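Long-range contacts in alkaline phosphatase D (Bacillus subtilis, PDB 2YEQ), which catalyses the hydrolysis of phosphate monoesters to an alcohol and phosphate, and acts as a phosphodiesterase with iron and calcium in its active site: residues A[48-53]-A[77-82]; A[85-90]-A[101-106]; A[458-463]-A[490-495]. One frame throughout, in Å; residues are numbered along the deposited sequence.

Overall arrangement
Contacts 1 and 2 both belong to the N-terminal domain and lie side by side, their centres about 8 Å apart. Strands 44-51 and 87-94 are neighbours in one antiparallel sheet, joined where Ala51 N approaches Tyr89 O at 2.8 Å, probably as a hydrogen bond; contact 1 packs this sheet against another, and contact 2 completes it with strand 97-105. Contact 3 is remote, its centre about 39 Å from that of contact 1 and 32 Å from that of contact 2, although strands 74-79 and 451-459 belong to the same mixed sheet. None of the three includes a ligand of the iron and calcium centre, formed by residues such as Cys124, Asp151 and His382.

Contact 1. Residues A[48-53]-A[77-82]; sequences WEVAKD and VEADGL. With PE5 (3,6,9,12,15,18,21,24-octaoxahexacosan-1-ol), chain X.
Trp48 lays one face of its indole against Val77. Val77 CG1 stands over the six-membered ring, 3.5 Å from its centroid and 15° off the ring normal, a CH-pi contact whose shortest approach is 3.4 Å from CG1 to Trp48 CE2. The other methyl, Val77 CG2, lies by the pyrrole part of the indole, 3.6 Å from Trp48 CD1, so the two branches of the valine span both rings. Chi1 of 56° sets Trp48 CG between the backbone N and the carbonyl carbon, and from there the indole extends over the Val77 methyls. Further along, Ala79 CB is shared by two partners: Trp48 CZ3 approaches it obliquely at 4.0 Å, and Val50 CG2 touches it as well. The second methyl of the valine, Val50 CG1, reaches Leu82 CD2 at 4.2 Å, the two side chains crossing at about a right angle. An alanine in place of Trp48 would probably open a gap beside Val77 and Ala79 and leave the Val77 methyls without the flat surface they rest on. Leu25 of strand 23-28 also packs on Trp48 and Val50. Lys52 NZ donates to O2 of a bound polyether at 3.0 Å. The strand axes, 9.5 Å apart and inclined at 29°, belong to different sheets, and the contact is the face-to-face packing of a beta-sandwich, as expected for the E-set, immunoglobulin-like N-terminal domain.

Contact 2. Residues A[85-90]-A[101-106]; sequences NKVYYY and VGKTKT. With PE5 (3,6,9,12,15,18,21,24-octaoxahexacosan-1-ol), chain B; PE5 (3,6,9,12,15,18,21,24-octaoxahexacosan-1-ol), chain P.
Chi1 of 66° sets Tyr90 CG between the backbone N and the carbonyl carbon, and chi2 of -87° turns the ring so that one face lies over Gly102 CA. That carbon is 3.7 Å from the ring centroid in a CH-pi contact, displaced towards the rim. A side chain at Gly102 would collide with the ring, so the absence of CB is what allows this arrangement. In the plane of the ring, a water lies 2.8 Å from Tyr90 OH and within hydrogen-bonding distance of Lys103 O, bridging the phenol to the partner strand. At the other end of the contact Thr106 has OG1 in the corresponding position (chi1 51°), where it accepts the N-H of Lys86 at 3.0 Å; the same oxygen is also hydrogen-bonded to Glu83 O. Lys105 and Asn85 run side by side, and Lys105 NZ donates to Asn85 OD1 at 2.7 Å, nearly along the C=O axis. That ammonium also forms a salt bridge with Asp144, linking the strand to the segment leading into strand 145-148. Tyr89 and Lys103 likewise point the same way: Lys103 CG lies 3.8 Å from Tyr89 CE2, and the extended lysine carries NZ to O2 of a bound glycol chain at 2.9 Å. Backbone bonds pair Tyr88 with Thr104 and Tyr90 with Gly102 in both directions, the shortest including Gly102 N to Tyr90 O at 2.8 Å. Val87 pairs with Lys105, and Tyr89 with Lys103, as non-hydrogen-bonded pairs. The whole is part of the antiparallel beta hairpin of strands 87-94 and 97-105, whose second strand forms one edge of the four-stranded sheet in the N-terminal beta-sandwich domain.

Contact 3. Residues A[458-463]-A[490-495]; sequences VMPFVT and TTIQGG. With EDO (1,2-ethanediol), chain N.
Ile492 is the first residue of 490-495 to meet the other segment, and its two branches take different partners. CG1 is anti to the carbonyl carbon (chi1 -58°), and Ile492 CD1 beyond it lies 3.7 Å from Val458 CG2, while Ile492 CG2 lies 3.7 Å from Pro460 CD. The isoleucine crosses both of these side chains at about a right angle, and Tyr439 packs against it and Val458. Its backbone is engaged by a molecule of 1,2-ethanediol, probably from the crystallisation liquor: Ile492 N donates to O2 at 2.8 Å in a nearly straight bond, and O1 donates to Ile492 O at 2.6 Å. The diol also bonds to Asp418. Gln493 contributes its carbonyl, Gln493 O lying 3.5 Å from Pro460 CG. At Gly494 the backbone turns with a phi of 87°, a conformation in which a CB would crowd the preceding carbonyl, and Gly494 C comes to 3.6 Å from Pro460 CB. Gly495 N lies equally close to the same Pro460 CB; it also makes a weak hydrogen bond, Gly495 N to Ile492 O, of 3.5 Å. The proline ring thus lies against the backbone of a type II beta turn, Ile492 to Gly495, with glycine in its third position. This is packing of apolar side chains and a turn backbone, joining the chain just past strand 484-489 to strand 451-459 and the residues that follow it, near the edge of the large mixed sheet formed by strand 484-489.

Contact 1. Residues A[48-53]-A[77-82]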
loop_
_atom_site.group_PDB
_atom_site.type_symbol
_atom_site.label_atom_id
_atom_site.label_comp_id
_atom_site.label_asym_id
_atom_site.label_seq_id
_atom_site.Cartn_x
_atom_site.Cartn_y
_atom_site.Cartn_z
ATOM N N TRP A 48 -15.640 19.435 -13.617
ATOM C CA TRP A 48 -15.943 18.397 -12.650
ATOM C C TRP A 48 -17.194 18.740 -11.859
ATOM O O TRP A 48 -17.497 19.917 -11.614
ATOM C CB TRP A 48 -14.770 18.171 -11.684
ATOM C CG TRP A 48 -14.335 19.415 -10.964
ATOM C CD1 TRP A 48 -13.428 20.342 -11.396
ATOM C CD2 TRP A 48 -14.803 19.873 -9.698
ATOM N NE1 TRP A 48 -13.287 21.333 -10.454
ATOM C CE2 TRP A 48 -14.118 21.066 -9.402
ATOM C CE3 TRP A 48 -15.710 19.373 -8.764
ATOM C CZ2 TRP A 48 -14.334 21.774 -8.218
ATOM C CZ3 TRP A 48 -15.918 20.075 -7.597
ATOM C CH2 TRP A 48 -15.242 21.261 -7.336
ATOM N N GLU A 49 -17.882 17.692 -11.425
ATOM C CA GLU A 49 -19.113 17.820 -10.652
ATOM C C GLU A 49 -19.158 16.760 -9.548
ATOM O O GLU A 49 -18.753 15.604 -9.752
ATOM C CB GLU A 49 -20.340 17.614 -11.549
ATOM C CG GLU A 49 -20.571 18.692 -12.586
ATOM C CD GLU A 49 -21.733 18.363 -13.525
ATOM O OE1 GLU A 49 -22.058 17.159 -13.731
ATOM O OE2 GLU A 49 -22.319 19.329 -14.052
ATOM N N VAL A 50 -19.681 17.166 -8.400
ATOM C CA VAL A 50 -19.946 16.291 -7.287
ATOM C C VAL A 50 -21.450 16.383 -6.963
ATOM O O VAL A 50 -22.005 17.482 -6.810
ATOM C CB VAL A 50 -19.141 16.714 -6.046
ATOM C CG1 VAL A 50 -19.468 15.812 -4.857
ATOM C CG2 VAL A 50 -17.633 16.702 -6.360
ATOM N N ALA A 51 -22.089 15.233 -6.852
ATOM C CA ALA A 51 -23.524 15.155 -6.624
ATOM C C ALA A 51 -23.852 14.213 -5.474
ATOM O O ALA A 51 -23.049 13.330 -5.099
ATOM C CB ALA A 51 -24.235 14.686 -7.918
ATOM N N LYS A 52 -25.061 14.354 -4.946
ATOM C CA LYS A 52 -25.558 13.416 -3.934
ATOM C C LYS A 52 -26.082 12.126 -4.539
ATOM O O LYS A 52 -26.260 11.136 -3.834
ATOM C CB LYS A 52 -26.644 14.070 -3.089
ATOM C CG LYS A 52 -26.188 15.354 -2.420
ATOM C CD LYS A 52 -27.106 15.777 -1.262
ATOM C CE LYS A 52 -27.955 16.995 -1.603
ATOM N NZ LYS A 52 -28.334 17.795 -0.390
ATOM N N ASP A 53 -26.291 12.124 -5.847
ATOM C CA ASP A 53 -26.926 11.008 -6.531
ATOM C C ASP A 53 -26.187 10.632 -7.780
ATOM O O ASP A 53 -25.497 11.459 -8.372
ATOM C CB ASP A 53 -28.364 11.387 -6.920
ATOM C CG ASP A 53 -28.415 12.543 -7.889
ATOM O OD1 ASP A 53 -27.861 13.615 -7.547
ATOM O OD2 ASP A 53 -28.984 12.368 -8.986
ATOM N N VAL A 77 -8.443 17.625 -7.899
ATOM C CA VAL A 77 -9.433 18.595 -7.456
ATOM C C VAL A 77 -9.635 18.353 -5.971
ATOM O O VAL A 77 -9.845 17.229 -5.555
ATOM C CB VAL A 77 -10.806 18.384 -8.186
ATOM C CG1 VAL A 77 -11.915 19.208 -7.530
ATOM C CG2 VAL A 77 -10.703 18.690 -9.687
ATOM N N GLU A 78 -9.573 19.399 -5.167
ATOM C CA GLU A 78 -9.933 19.271 -3.764
ATOM C C GLU A 78 -11.356 19.829 -3.606
ATOM O O GLU A 78 -11.558 21.026 -3.450
ATOM C CB GLU A 78 -8.893 19.955 -2.867
ATOM C CG GLU A 78 -7.603 19.105 -2.801
ATOM C CD GLU A 78 -6.471 19.752 -2.012
ATOM O OE1 GLU A 78 -6.727 20.228 -0.877
ATOM O OE2 GLU A 78 -5.332 19.770 -2.529
ATOM N N ALA A 79 -12.337 18.938 -3.723
ATOM C CA ALA A 79 -13.745 19.321 -3.713
ATOM C C ALA A 79 -14.112 19.551 -2.266
ATOM O O ALA A 79 -14.123 18.614 -1.471
ATOM C CB ALA A 79 -14.588 18.230 -4.304
ATOM N N ASP A 80 -14.386 20.797 -1.916
ATOM C CA ASP A 80 -14.712 21.139 -0.541
ATOM C C ASP A 80 -16.172 21.588 -0.421
ATOM O O ASP A 80 -16.930 21.472 -1.380
ATOM C CB ASP A 80 -13.740 22.187 -0.010
ATOM C CG ASP A 80 -13.826 23.510 -0.748
ATOM O OD1 ASP A 80 -14.644 23.663 -1.682
ATOM O OD2 ASP A 80 -13.042 24.403 -0.378
ATOM N N GLY A 81 -16.559 22.069 0.758
ATOM C CA GLY A 81 -17.944 22.462 1.015
ATOM C C GLY A 81 -18.873 21.267 1.099
ATOM O O GLY A 81 -20.042 21.377 0.771
ATOM N N LEU A 82 -18.347 20.115 1.516
ATOM C CA LEU A 82 -19.137 18.896 1.602
ATOM C C LEU A 82 -19.562 18.634 3.040
ATOM O O LEU A 82 -19.035 19.218 3.973
ATOM C CB LEU A 82 -18.344 17.687 1.083
ATOM C CG LEU A 82 -17.796 17.757 -0.344
ATOM C CD1 LEU A 82 -17.015 16.475 -0.695
ATOM C CD2 LEU A 82 -18.936 17.985 -1.340
HETATM O O1 PE5 X . -27.189 20.581 0.608
HETATM C C1 PE5 X . -26.403 20.956 -0.527
HETATM C C2 PE5 X . -27.289 21.320 -1.723
HETATM O O2 PE5 X . -27.910 20.150 -2.267
HETATM C C3 PE5 X . -28.370 20.281 -3.618
HETATM C C4 PE5 X . -29.296 19.126 -3.942
#

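Contact 2. Residues A[85-90]-A[101-106]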
loop_
_atom_site.group_PDB
_atom_site.type_symbol
_atom_site.label_atom_id
_atom_site.label_comp_id
_atom_site.label_asym_id
_atom_site.label_seq_id
_atom_site.Cartn_x
_atom_site.Cartn_y
_atom_site.Cartn_z
ATOM N N ASN A 85 -19.361 12.369 6.716
ATOM C CA ASN A 85 -19.845 11.009 6.654
ATOM C C ASN A 85 -20.915 10.777 5.599
ATOM O O ASN A 85 -21.892 10.061 5.841
ATOM C CB ASN A 85 -20.357 10.605 8.031
ATOM C CG ASN A 85 -20.322 9.114 8.259
ATOM O OD1 ASN A 85 -19.666 8.364 7.556
ATOM N ND2 ASN A 85 -21.067 8.678 9.254
ATOM N N LYS A 86 -20.712 11.355 4.424
ATOM C CA LYS A 86 -21.692 11.292 3.348
ATOM C C LYS A 86 -21.098 10.762 2.053
ATOM O O LYS A 86 -19.997 11.158 1.669
ATOM C CB LYS A 86 -22.266 12.686 3.109
ATOM C CG LYS A 86 -23.441 12.694 2.151
ATOM C CD LYS A 86 -24.242 13.995 2.219
ATOM C CE LYS A 86 -25.760 13.750 2.217
ATOM N NZ LYS A 86 -26.219 12.747 1.218
ATOM N N VAL A 87 -21.855 9.893 1.386
ATOM C CA VAL A 87 -21.503 9.337 0.092
ATOM C C VAL A 87 -21.788 10.349 -0.981
ATOM O O VAL A 87 -22.861 10.978 -0.970
ATOM C CB VAL A 87 -22.307 8.069 -0.211
ATOM C CG1 VAL A 87 -22.086 7.578 -1.657
ATOM C CG2 VAL A 87 -21.955 6.989 0.803
ATOM N N TYR A 88 -20.840 10.527 -1.908
ATOM C CA TYR A 88 -21.071 11.380 -3.075
ATOM C C TYR A 88 -20.668 10.665 -4.335
ATOM O O TYR A 88 -19.923 9.674 -4.293
ATOM C CB TYR A 88 -20.285 12.664 -2.966
ATOM C CG TYR A 88 -20.713 13.594 -1.851
ATOM C CD1 TYR A 88 -21.726 14.543 -2.056
ATOM C CD2 TYR A 88 -20.084 13.572 -0.619
ATOM C CE1 TYR A 88 -22.101 15.418 -1.073
ATOM C CE2 TYR A 88 -20.452 14.469 0.390
ATOM C CZ TYR A 88 -21.464 15.386 0.153
ATOM O OH TYR A 88 -21.819 16.277 1.139
ATOM N N TYR A 89 -21.171 11.175 -5.457
ATOM C CA TYR A 89 -20.772 10.731 -6.776
ATOM C C TYR A 89 -20.060 11.881 -7.459
ATOM O O TYR A 89 -20.338 13.065 -7.160
ATOM C CB TYR A 89 -21.985 10.272 -7.579
ATOM C CG TYR A 89 -22.655 9.105 -6.911
ATOM C CD1 TYR A 89 -23.624 9.311 -5.928
ATOM C CD2 TYR A 89 -22.281 7.803 -7.213
ATOM C CE1 TYR A 89 -24.222 8.242 -5.279
ATOM C CE2 TYR A 89 -22.867 6.717 -6.570
ATOM C CZ TYR A 89 -23.841 6.947 -5.601
ATOM O OH TYR A 89 -24.443 5.893 -4.945
ATOM N N TYR A 90 -19.134 11.542 -8.355
ATOM C CA TYR A 90 -18.371 12.553 -9.060
ATOM C C TYR A 90 -18.082 12.115 -10.478
ATOM O O TYR A 90 -18.064 10.920 -10.782
ATOM C CB TYR A 90 -17.078 12.899 -8.284
ATOM C CG TYR A 90 -16.088 11.752 -8.205
ATOM C CD1 TYR A 90 -16.176 10.809 -7.193
ATOM C CD2 TYR A 90 -15.054 11.624 -9.142
ATOM C CE1 TYR A 90 -15.289 9.762 -7.126
ATOM C CE2 TYR A 90 -14.160 10.580 -9.075
ATOM C CZ TYR A 90 -14.269 9.656 -8.078
ATOM O OH TYR A 90 -13.411 8.599 -8.021
ATOM N N VAL A 101 -18.310 7.475 -13.846
ATOM C CA VAL A 101 -18.785 8.065 -12.612
ATOM C C VAL A 101 -18.049 7.383 -11.450
ATOM O O VAL A 101 -17.899 6.176 -11.412
ATOM C CB VAL A 101 -20.306 7.892 -12.446
ATOM C CG1 VAL A 101 -20.749 8.362 -11.053
ATOM C CG2 VAL A 101 -21.066 8.643 -13.580
ATOM N N GLY A 102 -17.576 8.178 -10.515
ATOM C CA GLY A 102 -16.927 7.650 -9.346
ATOM C C GLY A 102 -17.823 7.822 -8.134
ATOM O O GLY A 102 -18.722 8.688 -8.096
ATOM N N LYS A 103 -17.565 6.986 -7.133
ATOM C CA LYS A 103 -18.214 7.088 -5.846
ATOM C C LYS A 103 -17.199 7.323 -4.735
ATOM O O LYS A 103 -16.141 6.683 -4.688
ATOM C CB LYS A 103 -18.965 5.798 -5.589
ATOM C CG LYS A 103 -19.854 5.764 -4.382
ATOM C CD LYS A 103 -20.624 4.420 -4.452
ATOM C CE LYS A 103 -21.526 4.147 -3.272
ATOM N NZ LYS A 103 -22.026 2.723 -3.374
ATOM N N THR A 104 -17.539 8.209 -3.824
ATOM C CA THR A 104 -16.659 8.531 -2.732
ATOM C C THR A 104 -17.420 8.809 -1.436
ATOM O O THR A 104 -18.651 8.760 -1.405
ATOM C CB THR A 104 -15.777 9.736 -3.092
ATOM O OG1 THR A 104 -14.710 9.813 -2.151
ATOM C CG2 THR A 104 -16.566 11.058 -3.109
ATOM N N LYS A 105 -16.685 9.108 -0.368
ATOM C CA LYS A 105 -17.310 9.313 0.937
ATOM C C LYS A 105 -16.433 10.123 1.875
ATOM O O LYS A 105 -15.250 9.806 2.065
ATOM C CB LYS A 105 -17.640 7.968 1.565
ATOM C CG LYS A 105 -18.497 8.079 2.826
ATOM C CD LYS A 105 -18.704 6.699 3.430
ATOM C CE LYS A 105 -19.473 6.734 4.730
ATOM N NZ LYS A 105 -18.562 6.513 5.893
ATOM N N THR A 106 -16.996 11.187 2.431
ATOM C CA THR A 106 -16.270 12.035 3.359
ATOM C C THR A 106 -16.124 11.326 4.719
ATOM O O THR A 106 -16.870 10.406 5.046
ATOM C CB THR A 106 -16.974 13.396 3.600
ATOM O OG1 THR A 106 -18.353 13.166 3.937
ATOM C CG2 THR A 106 -16.854 14.323 2.401
HETATM C C50 PE5 B . -25.803 2.809 -4.767
HETATM O O1 PE5 B . -24.537 2.909 -5.432
HETATM C C1 PE5 B . -24.365 1.853 -6.382
HETATM C C2 PE5 B . -22.994 1.922 -7.048
HETATM O O2 PE5 B . -21.976 1.703 -6.064
HETATM C C3 PE5 B . -20.932 0.818 -6.475
HETATM C C4 PE5 B . -19.915 0.733 -5.367
HETATM C C50 PE5 P . -26.807 14.751 -16.859
HETATM O O1 PE5 P . -26.260 13.441 -17.026
HETATM C C1 PE5 P . -26.538 12.556 -15.930
HETATM C C2 PE5 P . -26.022 11.145 -16.226
HETATM O O2 PE5 P . -25.090 10.708 -15.220
HETATM C C3 PE5 P . -24.543 9.384 -15.411
HETATM C C4 PE5 P . -23.259 9.368 -16.263
HETATM O O3 PE5 P . -22.503 10.582 -16.226
HETATM O O HOH W 1 -13.722 6.866 -5.842
#

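Contact 3. Residues A[458-463]-A[490-495]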
loop_
_atom_site.group_PDB
_atom_site.type_symbol
_atom_site.label_atom_id
_atom_site.label_comp_id
_atom_site.label_asym_id
_atom_site.label_seq_id
_atom_site.Cartn_x
_atom_site.Cartn_y
_atom_site.Cartn_z
ATOM N N VAL A 458 -8.868 -14.114 0.107
ATOM C CA VAL A 458 -7.893 -14.686 -0.802
ATOM C C VAL A 458 -8.485 -15.542 -1.928
ATOM O O VAL A 458 -9.678 -15.884 -1.918
ATOM C CB VAL A 458 -6.849 -15.504 0.008
ATOM C CG1 VAL A 458 -6.287 -14.656 1.142
ATOM C CG2 VAL A 458 -7.473 -16.789 0.559
ATOM N N MET A 459 -7.645 -15.852 -2.909
ATOM C CA MET A 459 -8.017 -16.600 -4.098
ATOM C C MET A 459 -7.019 -17.711 -4.324
ATOM O O MET A 459 -5.849 -17.560 -3.985
ATOM C CB MET A 459 -8.011 -15.688 -5.337
ATOM C CG MET A 459 -8.907 -14.483 -5.245
ATOM S SD MET A 459 -8.597 -13.247 -6.542
ATOM C CE MET A 459 -6.877 -12.802 -6.163
ATOM N N PRO A 460 -7.449 -18.823 -4.937
ATOM C CA PRO A 460 -6.523 -19.899 -5.217
ATOM C C PRO A 460 -5.460 -19.587 -6.291
ATOM O O PRO A 460 -4.414 -20.231 -6.293
ATOM C CB PRO A 460 -7.436 -21.029 -5.709
ATOM C CG PRO A 460 -8.689 -20.351 -6.137
ATOM C CD PRO A 460 -8.843 -19.231 -5.198
ATOM N N PHE A 461 -5.728 -18.652 -7.207
ATOM C CA PHE A 461 -4.808 -18.396 -8.334
ATOM C C PHE A 461 -5.043 -17.013 -8.927
ATOM O O PHE A 461 -6.104 -16.432 -8.746
ATOM C CB PHE A 461 -4.916 -19.489 -9.426
ATOM C CG PHE A 461 -6.311 -19.632 -10.024
ATOM C CD1 PHE A 461 -6.761 -18.755 -11.009
ATOM C CD2 PHE A 461 -7.175 -20.625 -9.579
ATOM C CE1 PHE A 461 -8.053 -18.864 -11.558
ATOM C CE2 PHE A 461 -8.471 -20.747 -10.116
ATOM C CZ PHE A 461 -8.905 -19.862 -11.112
ATOM N N VAL A 462 -4.013 -16.499 -9.594
ATOM C CA VAL A 462 -4.062 -15.226 -10.322
ATOM C C VAL A 462 -3.487 -15.372 -11.749
ATOM O O VAL A 462 -3.558 -14.428 -12.534
ATOM C CB VAL A 462 -3.316 -14.070 -9.558
ATOM C CG1 VAL A 462 -3.995 -13.744 -8.263
ATOM C CG2 VAL A 462 -1.836 -14.396 -9.320
ATOM N N THR A 463 -2.950 -16.536 -12.098
ATOM C CA THR A 463 -2.332 -16.751 -13.403
ATOM C C THR A 463 -3.387 -16.893 -14.521
ATOM O O THR A 463 -3.054 -16.789 -15.698
ATOM C CB THR A 463 -1.399 -17.995 -13.407
ATOM O OG1 THR A 463 -2.079 -19.131 -12.840
ATOM C CG2 THR A 463 -0.129 -17.731 -12.621
ATOM N N THR A 490 -11.237 -21.331 6.826
ATOM C CA THR A 490 -11.818 -22.096 5.713
ATOM C C THR A 490 -10.733 -22.494 4.733
ATOM O O THR A 490 -9.867 -21.691 4.385
ATOM C CB THR A 490 -12.872 -21.276 4.957
ATOM O OG1 THR A 490 -13.841 -20.799 5.894
ATOM C CG2 THR A 490 -13.547 -22.091 3.876
ATOM N N THR A 491 -10.794 -23.728 4.270
ATOM C CA THR A 491 -9.854 -24.210 3.291
ATOM C C THR A 491 -10.259 -23.651 1.921
ATOM O O THR A 491 -11.444 -23.477 1.643
ATOM C CB THR A 491 -9.800 -25.734 3.298
ATOM O OG1 THR A 491 -11.081 -26.242 2.980
ATOM C CG2 THR A 491 -9.441 -26.245 4.668
ATOM N N ILE A 492 -9.269 -23.336 1.086
ATOM C CA ILE A 492 -9.511 -22.674 -0.185
ATOM C C ILE A 492 -9.580 -23.723 -1.277
ATOM O O ILE A 492 -8.637 -24.447 -1.530
ATOM C CB ILE A 492 -8.412 -21.601 -0.506
ATOM C CG1 ILE A 492 -8.355 -20.566 0.616
ATOM C CG2 ILE A 492 -8.678 -20.907 -1.857
ATOM C CD1 ILE A 492 -9.652 -19.794 0.878
ATOM N N GLN A 493 -10.719 -23.788 -1.933
ATOM C CA GLN A 493 -10.921 -24.711 -3.026
ATOM C C GLN A 493 -10.089 -24.351 -4.245
ATOM O O GLN A 493 -10.121 -23.205 -4.729
ATOM C CB GLN A 493 -12.400 -24.716 -3.430
ATOM C CG GLN A 493 -13.017 -26.062 -3.311
ATOM C CD GLN A 493 -14.508 -26.027 -3.535
ATOM O OE1 GLN A 493 -15.265 -25.501 -2.711
ATOM N NE2 GLN A 493 -14.940 -26.565 -4.665
ATOM N N GLY A 494 -9.379 -25.344 -4.750
ATOM C CA GLY A 494 -8.612 -25.199 -5.974
ATOM C C GLY A 494 -7.207 -24.655 -5.756
ATOM O O GLY A 494 -6.470 -24.485 -6.722
ATOM N N GLY A 495 -6.841 -24.368 -4.504
ATOM C CA GLY A 495 -5.519 -23.832 -4.197
ATOM C C GLY A 495 -4.506 -24.923 -3.879
ATOM O O GLY A 495 -4.852 -25.924 -3.247
HETATM C C1 EDO N . -6.126 -25.073 -0.035
HETATM O O1 EDO N . -6.802 -26.122 -0.754
HETATM C C2 EDO N . -6.291 -25.136 1.481
HETATM O O2 EDO N . -6.666 -23.854 1.993
#